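Long-range contacts in tannase (Lactobacillus plantarum, PDB 3WA7), which hydrolyses the galloyl ester bonds of tannins, as a bacterial tannase (EC 3.1.1.20) of the alpha/beta-hydrolase fold: residues L5-D10 and R149-T154; R30-V35 and L45-P50; S58-Q63 and L102-V107; V143-G148 and A190-D195. All blocks are in the same frame, centred on the assembly; numbering follows the deposited sequence.

Interaction 1 of 4, residues L5-D10 and R149-T154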
loop_
_atom_site.group_PDB
_atom_site.type_symbol
_atom_site.label_atom_id
_atom_site.label_comp_id
_atom_site.label_asym_id
_atom_site.label_seq_id
_atom_site.Cartn_x
_atom_site.Cartn_y
_atom_site.Cartn_z
ATOM N N LEU A 5 24.773 13.771 -5.843
ATOM C CA LEU A 5 23.645 12.909 -6.183
ATOM C C LEU A 5 23.679 12.512 -7.653
ATOM O O LEU A 5 22.642 12.304 -8.282
ATOM C CB LEU A 5 22.320 13.602 -5.859
ATOM C CG LEU A 5 22.123 13.984 -4.391
ATOM C CD1 LEU A 5 20.722 14.554 -4.199
ATOM C CD2 LEU A 5 22.322 12.758 -3.503
ATOM N N ILE A 6 24.885 12.415 -8.199
ATOM C CA ILE A 6 25.062 12.019 -9.586
ATOM C C ILE A 6 25.341 10.524 -9.627
ATOM O O ILE A 6 26.325 10.051 -9.055
ATOM C CB ILE A 6 26.251 12.759 -10.239
ATOM C CG1 ILE A 6 25.956 14.257 -10.313
ATOM C CG2 ILE A 6 26.524 12.187 -11.624
ATOM C CD1 ILE A 6 24.742 14.607 -11.147
ATOM N N PHE A 7 24.467 9.779 -10.294
ATOM C CA PHE A 7 24.644 8.341 -10.403
ATOM C C PHE A 7 25.812 8.039 -11.331
ATOM O O PHE A 7 25.926 8.624 -12.410
ATOM C CB PHE A 7 23.383 7.682 -10.960
ATOM C CG PHE A 7 23.503 6.193 -11.112
ATOM C CD1 PHE A 7 23.429 5.362 -10.000
ATOM C CD2 PHE A 7 23.722 5.624 -12.363
ATOM C CE1 PHE A 7 23.572 3.982 -10.132
ATOM C CE2 PHE A 7 23.868 4.247 -12.503
ATOM C CZ PHE A 7 23.793 3.424 -11.386
ATOM N N ASP A 8 26.672 7.120 -10.901
ATOM C CA ASP A 8 27.839 6.713 -11.677
ATOM C C ASP A 8 27.631 5.266 -12.120
ATOM O O ASP A 8 27.585 4.357 -11.290
ATOM C CB ASP A 8 29.098 6.805 -10.813
ATOM C CG ASP A 8 30.372 6.595 -11.613
ATOM O OD1 ASP A 8 30.339 5.850 -12.613
ATOM O OD2 ASP A 8 31.408 7.171 -11.228
ATOM N N ALA A 9 27.499 5.055 -13.426
ATOM C CA ALA A 9 27.288 3.717 -13.962
ATOM C C ALA A 9 28.419 2.758 -13.598
ATOM O O ALA A 9 28.245 1.539 -13.651
ATOM C CB ALA A 9 27.125 3.782 -15.475
ATOM N N ASP A 10 29.579 3.298 -13.234
ATOM C CA ASP A 10 30.705 2.443 -12.869
ATOM C C ASP A 10 30.465 1.712 -11.556
ATOM O O ASP A 10 31.170 0.756 -11.236
ATOM C CB ASP A 10 32.002 3.251 -12.776
ATOM C CG ASP A 10 32.581 3.576 -14.137
ATOM O OD1 ASP A 10 32.589 2.677 -15.004
ATOM O OD2 ASP A 10 33.037 4.719 -14.339
ATOM N N ARG A 149 21.814 8.648 -17.067
ATOM C CA ARG A 149 22.916 8.047 -16.331
ATOM C C ARG A 149 22.471 6.701 -15.780
ATOM O O ARG A 149 23.224 5.727 -15.804
ATOM C CB ARG A 149 23.369 8.984 -15.208
ATOM C CG ARG A 149 24.052 10.247 -15.727
ATOM C CD ARG A 149 24.726 11.014 -14.607
ATOM N NE ARG A 149 23.774 11.750 -13.784
ATOM C CZ ARG A 149 23.277 12.941 -14.102
ATOM N NH1 ARG A 149 23.645 13.537 -15.230
ATOM N NH2 ARG A 149 22.417 13.537 -13.289
ATOM N N LEU A 150 21.233 6.650 -15.297
ATOM C CA LEU A 150 20.656 5.417 -14.774
ATOM C C LEU A 150 19.978 4.663 -15.915
ATOM O O LEU A 150 19.284 5.263 -16.732
ATOM C CB LEU A 150 19.593 5.731 -13.719
ATOM C CG LEU A 150 19.979 5.867 -12.251
ATOM C CD1 LEU A 150 18.812 6.468 -11.474
ATOM C CD2 LEU A 150 20.345 4.498 -11.697
ATOM N N PRO A 151 20.195 3.343 -16.009
ATOM C CA PRO A 151 19.532 2.612 -17.092
ATOM C C PRO A 151 18.019 2.657 -16.847
ATOM O O PRO A 151 17.583 2.787 -15.704
ATOM C CB PRO A 151 20.095 1.204 -16.949
ATOM C CG PRO A 151 21.489 1.457 -16.450
ATOM C CD PRO A 151 21.254 2.525 -15.392
ATOM N N GLY A 152 17.227 2.561 -17.912
ATOM C CA GLY A 152 15.779 2.591 -17.759
ATOM C C GLY A 152 15.140 3.904 -18.178
ATOM O O GLY A 152 15.825 4.910 -18.376
ATOM N N ASP A 153 13.820 3.895 -18.317
ATOM C CA ASP A 153 13.076 5.089 -18.718
ATOM C C ASP A 153 12.498 5.740 -17.465
ATOM O O ASP A 153 11.587 5.192 -16.847
ATOM C CB ASP A 153 11.939 4.699 -19.666
ATOM C CG ASP A 153 11.282 5.900 -20.324
ATOM O OD1 ASP A 153 11.445 7.033 -19.823
ATOM O OD2 ASP A 153 10.590 5.702 -21.343
ATOM N N THR A 154 13.022 6.905 -17.093
ATOM C CA THR A 154 12.546 7.597 -15.897
ATOM C C THR A 154 11.123 8.131 -16.042
ATOM O O THR A 154 10.545 8.651 -15.086
ATOM C CB THR A 154 13.494 8.747 -15.505
ATOM O OG1 THR A 154 13.584 9.690 -16.580
ATOM C CG2 THR A 154 14.880 8.198 -15.191
#

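Interaction 2 of 4, residues R30-V35 and L45-P50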
loop_
_atom_site.group_PDB
_atom_site.type_symbol
_atom_site.label_atom_id
_atom_site.label_comp_id
_atom_site.label_asym_id
_atom_site.label_seq_id
_atom_site.Cartn_x
_atom_site.Cartn_y
_atom_site.Cartn_z
ATOM N N ARG A 30 24.686 -0.722 -5.054
ATOM C CA ARG A 30 24.005 -0.649 -3.768
ATOM C C ARG A 30 24.428 0.434 -2.790
ATOM O O ARG A 30 25.485 1.050 -2.924
ATOM C CB ARG A 30 24.125 -1.995 -3.051
ATOM C CG ARG A 30 23.734 -3.207 -3.877
ATOM C CD ARG A 30 23.807 -4.457 -3.010
ATOM N NE ARG A 30 23.376 -5.673 -3.697
ATOM C CZ ARG A 30 24.118 -6.372 -4.550
ATOM N NH1 ARG A 30 25.352 -5.989 -4.845
ATOM N NH2 ARG A 30 23.626 -7.477 -5.094
ATOM N N ASN A 31 23.571 0.627 -1.790
ATOM C CA ASN A 31 23.782 1.584 -0.715
ATOM C C ASN A 31 24.132 2.980 -1.192
ATOM O O ASN A 31 25.094 3.596 -0.726
ATOM C CB ASN A 31 24.854 1.050 0.235
ATOM C CG ASN A 31 24.432 -0.242 0.908
ATOM O OD1 ASN A 31 23.351 -0.322 1.492
ATOM N ND2 ASN A 31 25.278 -1.260 0.828
ATOM N N ILE A 32 23.322 3.474 -2.118
ATOM C CA ILE A 32 23.496 4.797 -2.682
ATOM C C ILE A 32 22.688 5.806 -1.868
ATOM O O ILE A 32 21.468 5.703 -1.773
ATOM C CB ILE A 32 23.002 4.839 -4.147
ATOM C CG1 ILE A 32 23.838 3.884 -5.004
ATOM C CG2 ILE A 32 23.076 6.263 -4.682
ATOM C CD1 ILE A 32 23.301 3.694 -6.408
ATOM N N GLN A 33 23.377 6.769 -1.270
ATOM C CA GLN A 33 22.713 7.810 -0.493
ATOM C C GLN A 33 21.928 8.632 -1.514
ATOM O O GLN A 33 22.515 9.162 -2.458
ATOM C CB GLN A 33 23.776 8.667 0.197
ATOM C CG GLN A 33 23.251 9.803 1.044
ATOM C CD GLN A 33 24.376 10.554 1.728
ATOM O OE1 GLN A 33 25.178 9.963 2.455
ATOM N NE2 GLN A 33 24.444 11.860 1.501
ATOM N N TYR A 34 20.612 8.745 -1.345
ATOM C CA TYR A 34 19.824 9.489 -2.321
ATOM C C TYR A 34 19.451 10.928 -1.961
ATOM O O TYR A 34 18.747 11.596 -2.719
ATOM C CB TYR A 34 18.582 8.680 -2.736
ATOM C CG TYR A 34 17.652 8.279 -1.616
ATOM C CD1 TYR A 34 16.768 9.198 -1.054
ATOM C CD2 TYR A 34 17.638 6.969 -1.135
ATOM C CE1 TYR A 34 15.887 8.822 -0.038
ATOM C CE2 TYR A 34 16.764 6.583 -0.122
ATOM C CZ TYR A 34 15.891 7.512 0.421
ATOM O OH TYR A 34 15.021 7.136 1.422
ATOM N N VAL A 35 19.922 11.395 -0.805
ATOM C CA VAL A 35 19.710 12.783 -0.386
ATOM C C VAL A 35 21.056 13.283 0.132
ATOM O O VAL A 35 21.883 12.489 0.587
ATOM C CB VAL A 35 18.644 12.939 0.740
ATOM C CG1 VAL A 35 17.270 12.541 0.217
ATOM C CG2 VAL A 35 19.027 12.117 1.955
ATOM N N LEU A 45 19.505 3.637 -1.463
ATOM C CA LEU A 45 18.753 2.848 -2.426
ATOM C C LEU A 45 19.683 1.926 -3.198
ATOM O O LEU A 45 20.899 2.146 -3.241
ATOM C CB LEU A 45 17.964 3.764 -3.380
ATOM C CG LEU A 45 18.661 4.826 -4.241
ATOM C CD1 LEU A 45 19.391 4.169 -5.403
ATOM C CD2 LEU A 45 17.620 5.799 -4.781
ATOM N N ASN A 46 19.106 0.871 -3.768
ATOM C CA ASN A 46 19.851 -0.099 -4.555
ATOM C C ASN A 46 19.305 -0.088 -5.975
ATOM O O ASN A 46 18.097 0.037 -6.182
ATOM C CB ASN A 46 19.702 -1.513 -3.984
ATOM C CG ASN A 46 20.254 -1.645 -2.584
ATOM O OD1 ASN A 46 21.202 -0.957 -2.205
ATOM N ND2 ASN A 46 19.680 -2.561 -1.809
ATOM N N VAL A 47 20.201 -0.229 -6.946
ATOM C CA VAL A 47 19.825 -0.239 -8.353
ATOM C C VAL A 47 20.195 -1.580 -8.982
ATOM O O VAL A 47 21.327 -2.041 -8.847
ATOM C CB VAL A 47 20.556 0.879 -9.123
ATOM C CG1 VAL A 47 20.169 0.846 -10.591
ATOM C CG2 VAL A 47 20.219 2.228 -8.515
ATOM N N PHE A 48 19.236 -2.201 -9.663
ATOM C CA PHE A 48 19.473 -3.482 -10.319
ATOM C C PHE A 48 19.075 -3.371 -11.784
ATOM O O PHE A 48 17.970 -2.936 -12.112
ATOM C CB PHE A 48 18.694 -4.586 -9.608
ATOM C CG PHE A 48 18.990 -4.660 -8.141
ATOM C CD1 PHE A 48 18.118 -4.100 -7.214
ATOM C CD2 PHE A 48 20.173 -5.236 -7.691
ATOM C CE1 PHE A 48 18.422 -4.106 -5.855
ATOM C CE2 PHE A 48 20.488 -5.248 -6.330
ATOM C CZ PHE A 48 19.609 -4.681 -5.411
ATOM N N VAL A 49 19.991 -3.774 -12.659
ATOM C CA VAL A 49 19.779 -3.660 -14.094
ATOM C C VAL A 49 20.040 -4.945 -14.870
ATOM O O VAL A 49 21.064 -5.594 -14.672
ATOM C CB VAL A 49 20.715 -2.568 -14.674
ATOM C CG1 VAL A 49 20.431 -2.359 -16.153
ATOM C CG2 VAL A 49 20.551 -1.267 -13.894
ATOM N N PRO A 50 19.108 -5.331 -15.758
ATOM C CA PRO A 50 19.316 -6.551 -16.546
ATOM C C PRO A 50 20.630 -6.380 -17.309
ATOM O O PRO A 50 20.892 -5.313 -17.864
ATOM C CB PRO A 50 18.104 -6.569 -17.471
ATOM C CG PRO A 50 17.024 -5.966 -16.591
ATOM C CD PRO A 50 17.755 -4.788 -15.974
#

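Interaction 3 of 4, residues S58-Q63 and L102-V107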
loop_
_atom_site.group_PDB
_atom_site.type_symbol
_atom_site.label_atom_id
_atom_site.label_comp_id
_atom_site.label_asym_id
_atom_site.label_seq_id
_atom_site.Cartn_x
_atom_site.Cartn_y
_atom_site.Cartn_z
ATOM N N SER A 58 18.413 -6.138 -25.773
ATOM C CA SER A 58 17.050 -6.053 -25.274
ATOM C C SER A 58 16.586 -7.261 -24.477
ATOM O O SER A 58 17.179 -8.339 -24.538
ATOM C CB SER A 58 16.093 -5.836 -26.446
ATOM O OG SER A 58 16.127 -6.943 -27.330
ATOM N N VAL A 59 15.511 -7.054 -23.724
ATOM C CA VAL A 59 14.896 -8.095 -22.917
ATOM C C VAL A 59 13.387 -7.889 -22.978
ATOM O O VAL A 59 12.891 -6.816 -22.630
ATOM C CB VAL A 59 15.315 -8.015 -21.431
ATOM C CG1 VAL A 59 14.646 -9.145 -20.651
ATOM C CG2 VAL A 59 16.825 -8.090 -21.299
ATOM N N ASN A 60 12.662 -8.908 -23.432
ATOM C CA ASN A 60 11.207 -8.824 -23.510
ATOM C C ASN A 60 10.745 -7.574 -24.269
ATOM O O ASN A 60 9.729 -6.962 -23.930
ATOM C CB ASN A 60 10.634 -8.841 -22.086
ATOM C CG ASN A 60 9.119 -8.929 -22.055
ATOM O OD1 ASN A 60 8.518 -9.753 -22.747
ATOM N ND2 ASN A 60 8.495 -8.090 -21.232
ATOM N N GLY A 61 11.503 -7.193 -25.293
ATOM C CA GLY A 61 11.146 -6.031 -26.088
ATOM C C GLY A 61 11.609 -4.692 -25.540
ATOM O O GLY A 61 11.417 -3.659 -26.180
ATOM N N TYR A 62 12.218 -4.699 -24.359
ATOM C CA TYR A 62 12.704 -3.464 -23.753
ATOM C C TYR A 62 14.207 -3.295 -23.936
ATOM O O TYR A 62 14.938 -4.268 -24.106
ATOM C CB TYR A 62 12.417 -3.443 -22.252
ATOM C CG TYR A 62 10.958 -3.478 -21.866
ATOM C CD1 TYR A 62 10.408 -4.604 -21.253
ATOM C CD2 TYR A 62 10.138 -2.366 -22.056
ATOM C CE1 TYR A 62 9.078 -4.620 -20.829
ATOM C CE2 TYR A 62 8.808 -2.371 -21.636
ATOM C CZ TYR A 62 8.286 -3.500 -21.022
ATOM O OH TYR A 62 6.978 -3.500 -20.581
ATOM N N GLN A 63 14.657 -2.047 -23.890
ATOM C CA GLN A 63 16.070 -1.722 -24.009
ATOM C C GLN A 63 16.414 -0.786 -22.862
ATOM O O GLN A 63 15.532 -0.370 -22.111
ATOM C CB GLN A 63 16.367 -1.037 -25.345
ATOM C CG GLN A 63 16.288 -1.969 -26.542
ATOM C CD GLN A 63 16.753 -1.306 -27.819
ATOM O OE1 GLN A 63 16.163 -0.327 -28.275
ATOM N NE2 GLN A 63 17.824 -1.833 -28.402
ATOM N N LEU A 102 13.587 -8.481 -13.119
ATOM C CA LEU A 102 14.813 -8.400 -13.905
ATOM C C LEU A 102 14.701 -9.319 -15.116
ATOM O O LEU A 102 15.101 -8.961 -16.225
ATOM C CB LEU A 102 16.012 -8.805 -13.043
ATOM C CG LEU A 102 16.366 -7.787 -11.957
ATOM C CD1 LEU A 102 17.394 -8.376 -10.998
ATOM C CD2 LEU A 102 16.889 -6.513 -12.614
ATOM N N LYS A 103 14.145 -10.503 -14.889
ATOM C CA LYS A 103 13.949 -11.488 -15.946
ATOM C C LYS A 103 12.994 -10.928 -17.003
ATOM O O LYS A 103 13.116 -11.229 -18.194
ATOM C CB LYS A 103 13.374 -12.776 -15.340
ATOM C CG LYS A 103 13.160 -13.911 -16.332
ATOM C CD LYS A 103 12.702 -15.170 -15.612
ATOM C CE LYS A 103 12.512 -16.335 -16.574
ATOM N NZ LYS A 103 11.446 -16.052 -17.577
ATOM N N ARG A 104 12.055 -10.098 -16.555
ATOM C CA ARG A 104 11.059 -9.485 -17.431
ATOM C C ARG A 104 11.602 -8.261 -18.175
ATOM O O ARG A 104 10.922 -7.702 -19.037
ATOM C CB ARG A 104 9.837 -9.075 -16.608
ATOM C CG ARG A 104 8.603 -8.740 -17.423
ATOM C CD ARG A 104 7.883 -10.002 -17.872
ATOM N NE ARG A 104 6.559 -9.703 -18.410
ATOM C CZ ARG A 104 5.536 -10.550 -18.388
ATOM N NH1 ARG A 104 5.679 -11.756 -17.854
ATOM N NH2 ARG A 104 4.363 -10.188 -18.890
ATOM N N GLY A 105 12.817 -7.842 -17.835
ATOM C CA GLY A 105 13.424 -6.701 -18.498
ATOM C C GLY A 105 13.247 -5.362 -17.804
ATOM O O GLY A 105 13.549 -4.315 -18.379
ATOM N N TYR A 106 12.760 -5.379 -16.569
ATOM C CA TYR A 106 12.565 -4.133 -15.831
ATOM C C TYR A 106 13.813 -3.741 -15.057
ATOM O O TYR A 106 14.551 -4.601 -14.575
ATOM C CB TYR A 106 11.439 -4.269 -14.802
ATOM C CG TYR A 106 10.104 -4.728 -15.334
ATOM C CD1 TYR A 106 9.151 -5.263 -14.472
ATOM C CD2 TYR A 106 9.788 -4.634 -16.690
ATOM C CE1 TYR A 106 7.919 -5.699 -14.937
ATOM C CE2 TYR A 106 8.553 -5.070 -17.170
ATOM C CZ TYR A 106 7.626 -5.602 -16.286
ATOM O OH TYR A 106 6.406 -6.048 -16.742
ATOM N N VAL A 107 14.048 -2.439 -14.950
ATOM C CA VAL A 107 15.149 -1.946 -14.144
ATOM C C VAL A 107 14.465 -1.818 -12.782
ATOM O O VAL A 107 13.280 -1.488 -12.713
ATOM C CB VAL A 107 15.643 -0.564 -14.623
ATOM C CG1 VAL A 107 16.470 0.116 -13.530
ATOM C CG2 VAL A 107 16.498 -0.736 -15.872
#

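Interaction 4 of 4, residues V143-G148 and A190-D195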
loop_
_atom_site.group_PDB
_atom_site.type_symbol
_atom_site.label_atom_id
_atom_site.label_comp_id
_atom_site.label_asym_id
_atom_site.label_seq_id
_atom_site.Cartn_x
_atom_site.Cartn_y
_atom_site.Cartn_z
ATOM N N VAL A 143 16.139 9.238 -8.925
ATOM C CA VAL A 143 16.052 8.485 -10.172
ATOM C C VAL A 143 15.835 9.394 -11.376
ATOM O O VAL A 143 16.570 9.312 -12.363
ATOM C CB VAL A 143 14.906 7.448 -10.112
ATOM C CG1 VAL A 143 14.664 6.841 -11.495
ATOM C CG2 VAL A 143 15.256 6.353 -9.119
ATOM N N LYS A 144 14.835 10.265 -11.289
ATOM C CA LYS A 144 14.514 11.163 -12.394
ATOM C C LYS A 144 15.622 12.175 -12.676
ATOM O O LYS A 144 15.857 12.533 -13.831
ATOM C CB LYS A 144 13.177 11.866 -12.124
ATOM C CG LYS A 144 12.025 10.869 -11.951
ATOM C CD LYS A 144 10.652 11.532 -11.879
ATOM C CE LYS A 144 10.163 11.996 -13.244
ATOM N NZ LYS A 144 8.805 12.627 -13.141
ATOM N N TYR A 145 16.308 12.616 -11.626
ATOM C CA TYR A 145 17.407 13.570 -11.772
ATOM C C TYR A 145 18.522 12.912 -12.572
ATOM O O TYR A 145 19.281 13.579 -13.284
ATOM C CB TYR A 145 17.941 13.970 -10.391
ATOM C CG TYR A 145 19.124 14.917 -10.410
ATOM C CD1 TYR A 145 19.033 16.167 -11.020
ATOM C CD2 TYR A 145 20.326 14.575 -9.786
ATOM C CE1 TYR A 145 20.108 17.059 -11.006
ATOM C CE2 TYR A 145 21.409 15.458 -9.767
ATOM C CZ TYR A 145 21.290 16.699 -10.378
ATOM O OH TYR A 145 22.348 17.583 -10.352
ATOM N N ASN A 146 18.607 11.592 -12.454
ATOM C CA ASN A 146 19.643 10.831 -13.133
ATOM C C ASN A 146 19.223 10.145 -14.424
ATOM O O ASN A 146 19.793 9.128 -14.809
ATOM C CB ASN A 146 20.250 9.825 -12.157
ATOM C CG ASN A 146 21.233 10.477 -11.204
ATOM O OD1 ASN A 146 22.300 10.931 -11.619
ATOM N ND2 ASN A 146 20.875 10.539 -9.927
ATOM N N GLN A 147 18.223 10.707 -15.094
ATOM C CA GLN A 147 17.773 10.158 -16.365
ATOM C C GLN A 147 19.001 10.100 -17.273
ATOM O O GLN A 147 19.811 11.026 -17.282
ATOM C CB GLN A 147 16.724 11.076 -16.991
ATOM C CG GLN A 147 16.271 10.659 -18.380
ATOM C CD GLN A 147 15.280 11.640 -18.979
ATOM O OE1 GLN A 147 15.562 12.832 -19.083
ATOM N NE2 GLN A 147 14.114 11.142 -19.377
ATOM N N GLY A 148 19.137 9.016 -18.027
ATOM C CA GLY A 148 20.274 8.877 -18.920
ATOM C C GLY A 148 21.442 8.178 -18.251
ATOM O O GLY A 148 22.006 7.228 -18.798
ATOM N N ALA A 190 17.267 16.811 -1.196
ATOM C CA ALA A 190 16.889 15.852 -2.227
ATOM C C ALA A 190 17.268 16.424 -3.588
ATOM O O ALA A 190 17.458 17.631 -3.729
ATOM C CB ALA A 190 15.390 15.578 -2.166
ATOM N N ALA A 191 17.376 15.556 -4.588
ATOM C CA ALA A 191 17.751 15.985 -5.930
ATOM C C ALA A 191 16.741 16.960 -6.517
ATOM O O ALA A 191 15.542 16.862 -6.251
ATOM C CB ALA A 191 17.903 14.766 -6.847
ATOM N N PRO A 192 17.218 17.923 -7.323
ATOM C CA PRO A 192 16.365 18.930 -7.960
ATOM C C PRO A 192 15.655 18.359 -9.183
ATOM O O PRO A 192 16.013 18.657 -10.326
ATOM C CB PRO A 192 17.357 20.025 -8.329
ATOM C CG PRO A 192 18.563 19.233 -8.707
ATOM C CD PRO A 192 18.641 18.192 -7.606
ATOM N N ALA A 193 14.651 17.526 -8.932
ATOM C CA ALA A 193 13.879 16.903 -9.995
ATOM C C ALA A 193 12.446 16.709 -9.512
ATOM O O ALA A 193 12.136 16.972 -8.350
ATOM C CB ALA A 193 14.492 15.552 -10.373
ATOM N N THR A 194 11.578 16.262 -10.411
ATOM C CA THR A 194 10.178 16.025 -10.076
ATOM C C THR A 194 10.006 14.645 -9.439
ATOM O O THR A 194 10.919 13.818 -9.475
ATOM C CB THR A 194 9.290 16.095 -11.334
ATOM O OG1 THR A 194 9.789 15.182 -12.321
ATOM C CG2 THR A 194 9.281 17.505 -11.902
ATOM N N ASP A 195 8.838 14.397 -8.854
ATOM C CA ASP A 195 8.581 13.100 -8.233
ATOM C C ASP A 195 7.260 12.462 -8.669
ATOM O O ASP A 195 6.780 11.520 -8.037
ATOM C CB ASP A 195 8.643 13.200 -6.698
ATOM C CG ASP A 195 7.730 14.270 -6.136
ATOM O OD1 ASP A 195 6.520 14.249 -6.444
ATOM O OD2 ASP A 195 8.228 15.127 -5.374
#

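Interaction 1 of 4, residues L5-D10 and R149-T154
F7 and L150 form the tight half of this contact. Methyl CD2 of L150 sits squarely over the centre of the F7 ring, 3.4 Å from the centroid, in a CH-pi contact that brings it about equally close to all six ring carbons. The F7 side chain has CG anti to its backbone N (chi1 179°) and meets that of L150 at about a right angle. At the ring edge, near its plane, the carbonyl O of R149 lies 3.5 Å from F7 CD2, and CD of P151 touches F7 CE2 more loosely at 4.3 Å. Y142 of helix 131-145, V47 of strand 44-50 and both A29 and I32 of strand 22-33 close in on the same aromatic side chain. The contact thereby ties the N-terminal lead-in to strand 13-19, an outermost strand of the alpha/beta-hydrolase sheet, to the link between helix 131-145 and strand 157-160, the second half of a beta-alpha-beta crossover. Toward solvent the contact is less enclosed: exposed I6 lies on partly exposed R149. I6 CD1 sits above one face of the R149 guanidinium, offset toward its rim and 3.3 Å from NH2. The arginine chain bends at chi3 (-76°), placing NE 3.5 Å from I6 CG2. No hydrogen bond joins the two segments; R149 NE instead donates to N146 OD1, which also accepts from the backbone N of F7. A9 CB barely reaches R149 O, at 4.4 Å.

Interaction 2 of 4, residues R30-V35 and L45-P50
The F48 ring is met at its edge by R30, whose NE lies near the ring plane, 3.9 Å from CE2; guanidinium and ring planes are 67° apart. The Y34 ring has the backbone N of L45 in plane at its edge, and L45 CD2 packs 3.7 Å from Y34 CB. The N46 amide turns OD1 to the backbone N of N31, 2.9 Å away, with the donor nearly along the C=O axis. That bond serves the extra residue of a G1 beta bulge: N31 and I32 both face L45, but L45 O accepts only from I32 N of the two (3.0 Å), while L45 N returns a bond to I32 O. An alanine at N46 would probably leave N31 N without its acceptor and D84 O without the ND2 donor. On the face that carries I32 and L45, I32 CD1 reaches V47 CG2 at 4.0 Å and I32 CB rests on L45 CD1. R30 also salt-bridges D85 and E15. This hairpin of strands 22-33 and 44-50 belongs to the antiparallel end of the main sheet; strand 107-111 flanks strand 44-50 on its other side, and helix 131-145 packs on I32 through Y142 and on Y34 through A138.

Interaction 3 of 4, residues S58-Q63 and L102-V107
V59 and Y62 bound a type I' beta turn that packs against the Schellman motif closing helix 95-103. Along the helix end, L102 O accepts from G105 N at 3.0 Å, while its side chain points to strands 22-33 and 44-50. K103 offers its carbonyl O to methyl CG1 of V59, 3.6 Å away. R104 O is approached from the turn by N60, whose ND2 donates a weak, bent bond to it, with CB at 3.3 Å from the same oxygen. The R104 chain bends at chi2 (79°), bringing CD within contact of N60 ND2; R104 NE and N60 ND2 both go on to D465 OD2 of helix 457-468, so one carboxylate oxygen gathers both groups. G105 follows with positive phi, the closing residue of the motif. V59 CG1 presses on its CA at 3.5 Å, tighter than usual for carbons; a CB here would collide with V59 O, and at this positive phi also with the carbonyl O of R104, so glycine is called for twice over. G105 O is taken by the hydroxyl of Y53. Y106 then forms an oblique aromatic pair with Y62, the planes 69° apart. Both hydroxyls meet D465 OD1, and the closest approach of the two rings is Y62 CE1 to Y106 CE2 at 3.7 Å, with CE1 lying in the plane of the Y106 ring.

Interaction 4 of 4, residues V143-G148 and A190-D195
Y145 and A193 bring the backbones closest, CA to CA 5.2 Å, where the last turn of helix 131-145 passes a loop whose P192 is the centre of an inverse gamma turn. Y145 has CG anti to its backbone N (chi1 178°), and its CB meets two alanine methyls, A191 CB at 3.6 Å and A193 CB at 3.8 Å. Farther out, P192 CD sits over one face of the Y145 ring, shifted toward the rim, in a CH-pi contact 4.0 Å from the centroid, and P192 CG touches CE1 at 3.5 Å. K144 crosses T194 obliquely instead: a bend at chi3 (76°) sets CE 3.3 Å from T194 OG1, and NZ donates to that oxygen at 2.9 Å. On the way, K144 CD passes 3.3 Å from T194 O, a carbonyl buried here without a hydrogen-bonding partner. NZ also forms a salt bridge with D196. A leucine in place of K144 would probably leave T194 OG1 without this donor and the D196 carboxylate without its positive mate. The D195 carboxylate takes the backbone N of N177 and makes salt bridges to K137 and R141 of helix 131-145. The arrangement is that of neighbouring alpha/beta connections in an alpha/beta-hydrolase: helix 131-145, which leads to strand 157-160, is packed against the loop feeding the adjacent parallel strand 199-203.

Overall arrangement
Interaction 2 is the buried one, strand pairing by backbone bonds and aliphatic packing; interactions 1, 3 and 4 are only partly buried and lie on loops and helix ends. Interactions 1 and 2 share a core, since F7 CE1 packs 3.7 Å from I32 CD1. Interactions 1 and 4 join at N146, which bonds L5 and F7 just past helix 131-145, and their segments alternate along the chain. Interaction 3 stands about 22 Å, centre to centre, from interaction 4; it reaches interaction 2 through P50 and interaction 1 through V107. CH-pi contacts occur in 1 and 4, but only 4 adds a hydrogen bond across its segments; in 3 a shared aspartate gathers the polar ends.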